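PDB 3HLY: flavodoxin-like domain from Synechococcus elongatus PCC 6301, which probably serves as the FMN-binding, electron-transferring module of a larger flavoprotein. Local coordinates for residues I5-D10 with V32-L37; A77-K82 with A103-L108. All coordinates share one frame; numbering follows the deposited sequence.

Contact 1: I5-D10 with V32-L37; sequences IGYLSD and VEMVDL
Four backbone hydrogen bonds join strand 3-7 to strand 32-36 and to Leu37 just past it, in parallel. Ile5 uses both polar atoms: its N donates to Glu33 O at 2.8 Å, from above the carbonyl plane, and its O takes Val35 N almost along the C=O axis. Tyr7 N reaches Val35 O only weakly, at 3.3 Å, whereas Leu37 N meets Tyr7 O in the carbonyl plane with a nearly straight N-H (169°). On the face carrying Ile5 and Tyr7, Met34 (modelled as selenomethionine) lies alongside Ile5 and bends at chi2 and chi3, so that its CE rests 3.5 Å from Ile5 CB. Tyr7 crosses Met34 obliquely, its CG in the crowded position between backbone N and carbonyl carbon (chi1 56°). Ile5 CD1 meets Val32 CG1 at 3.5 Å.

Beyond the end of strand 3-7, Ser9 is gripped twice by the carboxylate of Asp36, the last residue of strand 32-36, whose CG is anti to its backbone N. Ser9 N reaches Asp36 OD1 at 3.0 Å from above the carboxylate plane; Ser9 OG donates to Asp36 OD2 in a very short, less certainly placed bond. Asp36 OD1 also accepts Arg38 N. An alanine here would remove all three bonds and would probably loosen the loop that follows strand 3-7, which in flavodoxins cradles the FMN phosphate.

This is the opening beta-alpha-beta unit of the flavodoxin-like fold. Its connecting helix, 14-27, packs on Tyr7 and Val32, helix 42-51 touches Val35 and Glu33, and strand 3-7 runs between the outermost strand 32-36 and strand 54-58.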
ATOM      1  N   ILE A   5       1.195  -2.409  -5.015  1.00 24.49           N
ATOM      2  CA  ILE A   5       0.728  -1.143  -4.472  1.00 23.46           C
ATOM      3  C   ILE A   5      -0.742  -1.003  -4.848  1.00 25.33           C
ATOM      4  O   ILE A   5      -1.099  -0.974  -6.030  1.00 32.09           O
ATOM      5  CB  ILE A   5       1.527   0.044  -5.028  1.00 25.62           C
ATOM      6  CG1 ILE A   5       3.002  -0.114  -4.636  1.00 40.31           C
ATOM      7  CG2 ILE A   5       0.982   1.353  -4.469  1.00 20.87           C
ATOM      8  CD1 ILE A   5       3.884   1.049  -5.058  1.00 48.60           C
ATOM      9  N   GLY A   6      -1.597  -0.964  -3.832  1.00 30.29           N
ATOM     10  CA  GLY A   6      -3.022  -0.829  -4.063  1.00 27.19           C
ATOM     11  C   GLY A   6      -3.542   0.488  -3.518  1.00 40.25           C
ATOM     12  O   GLY A   6      -3.125   0.934  -2.445  1.00 31.11           O
ATOM     13  N   TYR A   7      -4.443   1.123  -4.260  1.00 39.87           N
ATOM     14  CA  TYR A   7      -5.021   2.398  -3.837  1.00 35.64           C
ATOM     15  C   TYR A   7      -6.294   2.673  -4.614  1.00 38.41           C
ATOM     16  O   TYR A   7      -6.689   1.883  -5.464  1.00 50.12           O
ATOM     17  CB  TYR A   7      -4.038   3.550  -4.076  1.00 37.36           C
ATOM     18  CG  TYR A   7      -3.567   3.656  -5.506  1.00 42.97           C
ATOM     19  CD1 TYR A   7      -2.659   2.734  -6.027  1.00 47.86           C
ATOM     20  CD2 TYR A   7      -4.060   4.651  -6.356  1.00 42.48           C
ATOM     21  CE1 TYR A   7      -2.255   2.794  -7.353  1.00 45.33           C
ATOM     22  CE2 TYR A   7      -3.659   4.718  -7.696  1.00 41.65           C
ATOM     23  CZ  TYR A   7      -2.755   3.782  -8.183  1.00 46.15           C
ATOM     24  OH  TYR A   7      -2.339   3.826  -9.494  1.00 53.70           O
ATOM     25  N   LEU A   8      -6.938   3.799  -4.320  1.00 45.09           N
ATOM     26  CA  LEU A   8      -8.153   4.169  -5.034  1.00 48.72           C
ATOM     27  C   LEU A   8      -7.847   5.283  -6.019  1.00 44.48           C
ATOM     28  O   LEU A   8      -7.264   6.305  -5.659  1.00 47.47           O
ATOM     29  CB  LEU A   8      -9.251   4.641  -4.071  1.00 41.53           C
ATOM     30  CG  LEU A   8     -10.033   3.593  -3.280  1.00 53.92           C
ATOM     31  CD1 LEU A   8      -9.147   3.006  -2.200  1.00 62.37           C
ATOM     32  CD2 LEU A   8     -11.257   4.248  -2.648  1.00 61.91           C
ATOM     33  N   SER A   9      -8.242   5.086  -7.266  1.00 44.19           N
ATOM     34  CA  SER A   9      -8.008   6.104  -8.271  1.00 46.53           C
ATOM     35  C   SER A   9      -8.698   7.392  -7.879  1.00 49.23           C
ATOM     36  O   SER A   9      -9.866   7.394  -7.511  1.00 54.42           O
ATOM     37  CB  SER A   9      -8.534   5.650  -9.631  1.00 59.30           C
ATOM     38  OG  SER A   9      -7.632   4.743 -10.238  1.00 75.80           O
ATOM     39  N   ASP A  10      -7.958   8.487  -7.950  1.00 55.18           N
ATOM     40  CA  ASP A  10      -8.486   9.806  -7.659  1.00 66.37           C
ATOM     41  C   ASP A  10      -9.141  10.020  -6.297  1.00 71.75           C
ATOM     42  O   ASP A  10     -10.087  10.799  -6.183  1.00 75.06           O
ATOM     43  CB  ASP A  10      -9.454  10.210  -8.778  1.00 72.12           C
ATOM     44  CG  ASP A  10      -8.827  10.074 -10.156  1.00 82.51           C
ATOM     45  OD1 ASP A  10      -7.596  10.264 -10.255  1.00 92.17           O
ATOM     46  OD2 ASP A  10      -9.547   9.783 -11.141  1.00 79.99           O
ATOM     47  N   VAL A  32       7.229  -3.399  -9.420  1.00 27.37           N
ATOM     48  CA  VAL A  32       6.040  -2.900  -8.752  1.00 31.46           C
ATOM     49  C   VAL A  32       4.747  -3.167  -9.504  1.00 34.36           C
ATOM     50  O   VAL A  32       4.627  -2.861 -10.694  1.00 42.08           O
ATOM     51  CB  VAL A  32       6.160  -1.399  -8.518  1.00 35.87           C
ATOM     52  CG1 VAL A  32       4.933  -0.885  -7.787  1.00 42.88           C
ATOM     53  CG2 VAL A  32       7.437  -1.123  -7.744  1.00 35.10           C
ATOM     54  N   GLU A  33       3.773  -3.736  -8.811  1.00 24.67           N
ATOM     55  CA  GLU A  33       2.498  -4.003  -9.450  1.00 25.17           C
ATOM     56  C   GLU A  33       1.434  -3.104  -8.839  1.00 29.66           C
ATOM     57  O   GLU A  33       1.106  -3.213  -7.660  1.00 35.65           O
ATOM     58  CB  GLU A  33       2.140  -5.486  -9.302  1.00 30.26           C
ATOM     59  CG  GLU A  33       0.877  -5.906 -10.022  1.00 39.25           C
ATOM     60  CD  GLU A  33       0.848  -7.399 -10.306  1.00 56.58           C
ATOM     61  OE1 GLU A  33       1.065  -8.200  -9.369  1.00 67.14           O
ATOM     62  OE2 GLU A  33       0.603  -7.773 -11.472  1.00 57.72           O
HETATM   63  N   MSE A  34       0.914  -2.196  -9.658  1.00 29.26           N
HETATM   64  CA  MSE A  34      -0.097  -1.244  -9.223  1.00 24.53           C
HETATM   65  C   MSE A  34      -1.491  -1.755  -9.553  1.00 27.74           C
HETATM   66  O   MSE A  34      -1.727  -2.313 -10.618  1.00 31.42           O
HETATM   67  CB  MSE A  34       0.133   0.091  -9.911  1.00 26.63           C
HETATM   68  CG  MSE A  34       1.596   0.419 -10.035  1.00 45.05           C
HETATM   69 SE   MSE A  34       1.917   2.257  -9.648  1.00124.83          SE
HETATM   70  CE  MSE A  34       1.770   2.186  -7.728  1.00 43.90           C
ATOM     71  N   VAL A  35      -2.405  -1.531  -8.626  1.00 24.66           N
ATOM     72  CA  VAL A  35      -3.778  -1.972  -8.768  1.00 35.76           C
ATOM     73  C   VAL A  35      -4.712  -0.880  -8.273  1.00 38.19           C
ATOM     74  O   VAL A  35      -4.405  -0.195  -7.301  1.00 37.32           O
ATOM     75  CB  VAL A  35      -3.986  -3.277  -7.956  1.00 46.57           C
ATOM     76  CG1 VAL A  35      -5.455  -3.494  -7.654  1.00 58.67           C
ATOM     77  CG2 VAL A  35      -3.420  -4.458  -8.734  1.00 38.53           C
ATOM     78  N   ASP A  36      -5.833  -0.702  -8.971  1.00 40.03           N
ATOM     79  CA  ASP A  36      -6.833   0.289  -8.600  1.00 38.97           C
ATOM     80  C   ASP A  36      -7.930  -0.530  -7.932  1.00 39.71           C
ATOM     81  O   ASP A  36      -8.595  -1.331  -8.587  1.00 38.75           O
ATOM     82  CB  ASP A  36      -7.390   0.983  -9.845  1.00 45.48           C
ATOM     83  CG  ASP A  36      -8.415   2.061  -9.518  1.00 54.86           C
ATOM     84  OD1 ASP A  36      -8.669   2.332  -8.322  1.00 52.98           O
ATOM     85  OD2 ASP A  36      -8.968   2.651 -10.476  1.00 62.11           O
ATOM     86  N   LEU A  37      -8.107  -0.330  -6.630  1.00 31.70           N
ATOM     87  CA  LEU A  37      -9.100  -1.078  -5.870  1.00 35.54           C
ATOM     88  C   LEU A  37     -10.539  -0.849  -6.361  1.00 47.39           C
ATOM     89  O   LEU A  37     -11.393  -1.733  -6.250  1.00 48.32           O
ATOM     90  CB  LEU A  37      -8.950  -0.727  -4.392  1.00 35.14           C
ATOM     91  CG  LEU A  37      -7.500  -0.916  -3.890  1.00 40.87           C
ATOM     92  CD1 LEU A  37      -7.390  -0.515  -2.436  1.00 33.81           C
ATOM     93  CD2 LEU A  37      -7.062  -2.368  -4.077  1.00 32.01           C
TER

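Contact 2: A77-K82 with A103-L108; sequences AAAHNK and AQFRNL
The residues just past helix 66-78 pack against the C-terminal end of helix 98-107 and Leu108 in this flavodoxin-like alpha/beta/alpha sandwich. The first residue to leave helical geometry, Ala79, points its methyl group at the other segment and supplies the whole apolar contact from its side. Two side chains of residues 103-108, one turn apart, receive it. Phe105 offers the edge of its ring: CE1 lies 4.1 Å from Ala79 CB, close to the ring plane, so the methyl sits beside the ring and not over a face. Leu108 extends toward the same methyl, its CG anti to the carbonyl carbon and its chain straight at chi2 (176°), which brings CD1 to 3.9 Å from Ala79 CB.

Ala79 and Phe105 are buried, and both also touch Leu110; Phe105 rests on Leu57 of strand 54-58, Ala79 on Ile55, and the ring of Phe76 meets that of Phe105 with the planes at about 45°. Further along, the contact turns polar but unbonded: Asn81 N comes to 3.5 Å from Leu108 O at too poor an angle for a hydrogen bond.

His80 directs its CB away from residues 103-108, and its ring ND1 accepts Lys82 N at 3.2 Å, the donor standing 23° out of the ring plane, while NE2 makes a weak bond to Ser50 O.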
ATOM      1  N   ALA A  77      -7.789 -11.300   3.113  1.00 45.86           N
ATOM      2  CA  ALA A  77      -7.939 -12.739   2.973  1.00 50.54           C
ATOM      3  C   ALA A  77      -6.669 -13.380   2.418  1.00 47.30           C
ATOM      4  O   ALA A  77      -6.292 -14.456   2.842  1.00 51.28           O
ATOM      5  CB  ALA A  77      -9.136 -13.055   2.066  1.00 46.85           C
ATOM      6  N   ALA A  78      -5.991 -12.715   1.488  1.00 43.23           N
ATOM      7  CA  ALA A  78      -4.784 -13.290   0.897  1.00 34.64           C
ATOM      8  C   ALA A  78      -3.447 -12.919   1.544  1.00 36.18           C
ATOM      9  O   ALA A  78      -2.440 -13.600   1.313  1.00 39.58           O
ATOM     10  CB  ALA A  78      -4.737 -12.961  -0.594  1.00 37.90           C
ATOM     11  N   ALA A  79      -3.418 -11.851   2.341  1.00 33.82           N
ATOM     12  CA  ALA A  79      -2.167 -11.450   2.978  1.00 32.30           C
ATOM     13  C   ALA A  79      -1.743 -12.507   3.991  1.00 36.15           C
ATOM     14  O   ALA A  79      -2.591 -13.126   4.641  1.00 43.11           O
ATOM     15  CB  ALA A  79      -2.331 -10.100   3.667  1.00 33.06           C
ATOM     16  N   HIS A  80      -0.435 -12.701   4.138  1.00 29.74           N
ATOM     17  CA  HIS A  80       0.058 -13.709   5.062  1.00 31.74           C
ATOM     18  C   HIS A  80       1.315 -13.267   5.797  1.00 35.60           C
ATOM     19  O   HIS A  80       1.880 -12.210   5.497  1.00 39.31           O
ATOM     20  CB  HIS A  80       0.319 -15.009   4.308  1.00 32.90           C
ATOM     21  CG  HIS A  80       1.307 -14.873   3.202  1.00 31.06           C
ATOM     22  ND1 HIS A  80       2.669 -14.889   3.415  1.00 33.87           N
ATOM     23  CD2 HIS A  80       1.135 -14.684   1.872  1.00 32.86           C
ATOM     24  CE1 HIS A  80       3.293 -14.713   2.265  1.00 30.57           C
ATOM     25  NE2 HIS A  80       2.385 -14.584   1.315  1.00 28.37           N
ATOM     26  N   ASN A  81       1.757 -14.109   6.732  1.00 28.76           N
ATOM     27  CA  ASN A  81       2.910 -13.840   7.591  1.00 38.18           C
ATOM     28  C   ASN A  81       4.324 -13.707   7.053  1.00 43.19           C
ATOM     29  O   ASN A  81       5.222 -13.386   7.822  1.00 56.38           O
ATOM     30  CB  ASN A  81       2.954 -14.857   8.737  1.00 44.97           C
ATOM     31  CG  ASN A  81       3.100 -16.294   8.246  1.00 59.32           C
ATOM     32  OD1 ASN A  81       3.989 -16.615   7.453  1.00 67.67           O
ATOM     33  ND2 ASN A  81       2.228 -17.166   8.731  1.00 67.02           N
ATOM     34  N   LYS A  82       4.557 -13.939   5.771  1.00 32.77           N
ATOM     35  CA  LYS A  82       5.920 -13.829   5.259  1.00 46.56           C
ATOM     36  C   LYS A  82       6.189 -12.506   4.530  1.00 51.11           C
ATOM     37  O   LYS A  82       7.257 -12.320   3.937  1.00 53.86           O
ATOM     38  CB  LYS A  82       6.200 -14.990   4.327  1.00 42.06           C
ATOM     39  N   ALA A 103      -3.208  -2.807  12.601  1.00 43.27           N
ATOM     40  CA  ALA A 103      -3.515  -3.850  13.576  1.00 45.27           C
ATOM     41  C   ALA A 103      -3.883  -5.139  12.837  1.00 35.64           C
ATOM     42  O   ALA A 103      -3.332  -6.206  13.108  1.00 43.20           O
ATOM     43  CB  ALA A 103      -4.661  -3.406  14.484  1.00 45.98           C
ATOM     44  N   GLN A 104      -4.796  -5.020  11.881  1.00 27.90           N
ATOM     45  CA  GLN A 104      -5.234  -6.161  11.088  1.00 39.28           C
ATOM     46  C   GLN A 104      -4.088  -6.932  10.438  1.00 42.65           C
ATOM     47  O   GLN A 104      -4.038  -8.156  10.529  1.00 54.54           O
ATOM     48  CB  GLN A 104      -6.207  -5.702  10.012  1.00 46.04           C
ATOM     49  CG  GLN A 104      -7.642  -6.044  10.312  1.00 53.92           C
ATOM     50  CD  GLN A 104      -8.569  -5.545   9.243  1.00 59.67           C
ATOM     51  OE1 GLN A 104      -8.763  -4.334   9.094  1.00 65.31           O
ATOM     52  NE2 GLN A 104      -9.144  -6.471   8.475  1.00 49.02           N
ATOM     53  N   PHE A 105      -3.164  -6.219   9.796  1.00 38.26           N
ATOM     54  CA  PHE A 105      -2.029  -6.858   9.146  1.00 32.18           C
ATOM     55  C   PHE A 105      -1.056  -7.503  10.127  1.00 30.58           C
ATOM     56  O   PHE A 105      -0.561  -8.606   9.885  1.00 35.64           O
ATOM     57  CB  PHE A 105      -1.276  -5.851   8.262  1.00 25.51           C
ATOM     58  CG  PHE A 105      -1.986  -5.517   6.977  1.00 28.84           C
ATOM     59  CD1 PHE A 105      -2.121  -6.474   5.974  1.00 29.29           C
ATOM     60  CD2 PHE A 105      -2.527  -4.256   6.777  1.00 28.63           C
ATOM     61  CE1 PHE A 105      -2.784  -6.182   4.790  1.00 27.15           C
ATOM     62  CE2 PHE A 105      -3.195  -3.946   5.601  1.00 27.49           C
ATOM     63  CZ  PHE A 105      -3.324  -4.919   4.597  1.00 36.97           C
ATOM     64  N   ARG A 106      -0.743  -6.822  11.222  1.00 27.40           N
ATOM     65  CA  ARG A 106       0.178  -7.427  12.176  1.00 38.68           C
ATOM     66  C   ARG A 106      -0.434  -8.706  12.741  1.00 41.47           C
ATOM     67  O   ARG A 106       0.282  -9.663  13.012  1.00 39.07           O
ATOM     68  CB  ARG A 106       0.530  -6.460  13.320  1.00 37.79           C
ATOM     69  CG  ARG A 106       1.635  -5.469  12.966  1.00 44.65           C
ATOM     70  CD  ARG A 106       2.404  -5.028  14.216  1.00 47.91           C
ATOM     71  NE  ARG A 106       3.136  -3.770  14.038  1.00 52.46           N
ATOM     72  CZ  ARG A 106       4.346  -3.644  13.483  1.00 48.79           C
ATOM     73  NH1 ARG A 106       5.023  -4.707  13.027  1.00 29.33           N
ATOM     74  NH2 ARG A 106       4.883  -2.436  13.386  1.00 40.34           N
ATOM     75  N   ASN A 107      -1.756  -8.730  12.906  1.00 42.01           N
ATOM     76  CA  ASN A 107      -2.403  -9.928  13.427  1.00 46.47           C
ATOM     77  C   ASN A 107      -2.333 -11.093  12.450  1.00 44.94           C
ATOM     78  O   ASN A 107      -2.403 -12.254  12.858  1.00 45.31           O
ATOM     79  CB  ASN A 107      -3.853  -9.654  13.820  1.00 59.43           C
ATOM     80  CG  ASN A 107      -4.007  -9.393  15.314  1.00 86.80           C
ATOM     81  OD1 ASN A 107      -3.335 -10.033  16.141  1.00 96.57           O
ATOM     82  ND2 ASN A 107      -4.899  -8.466  15.670  1.00 89.27           N
ATOM     83  N   LEU A 108      -2.187 -10.794  11.164  1.00 38.66           N
ATOM     84  CA  LEU A 108      -2.068 -11.855  10.163  1.00 43.61           C
ATOM     85  C   LEU A 108      -0.617 -12.283  10.143  1.00 42.77           C
ATOM     86  O   LEU A 108      -0.240 -13.200   9.415  1.00 51.43           O
ATOM     87  CB  LEU A 108      -2.452 -11.360   8.773  1.00 37.28           C
ATOM     88  CG  LEU A 108      -3.922 -11.081   8.487  1.00 43.61           C
ATOM     89  CD1 LEU A 108      -4.055 -10.506   7.088  1.00 46.26           C
ATOM     90  CD2 LEU A 108      -4.730 -12.362   8.629  1.00 55.56           C
TER

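Read from the N terminus, the two contacts are in series: neither nests in nor crosses the other. Contact 1 closes first, bringing strand 32-36 back beside strand 3-7 after a loop that holds helix 14-27. The chain then passes through helix 42-51 and strand 54-58 before contact 2 opens at the end of helix 66-78. That second loop runs through strand 84-88 into helix 98-107, so it ties the loop after helix 66-78 to the end of helix 98-107, where the first joins two strands. Their centres lie 19 Å apart and they do not touch. Strand 54-58 links them indirectly, touched by side chains of both contacts.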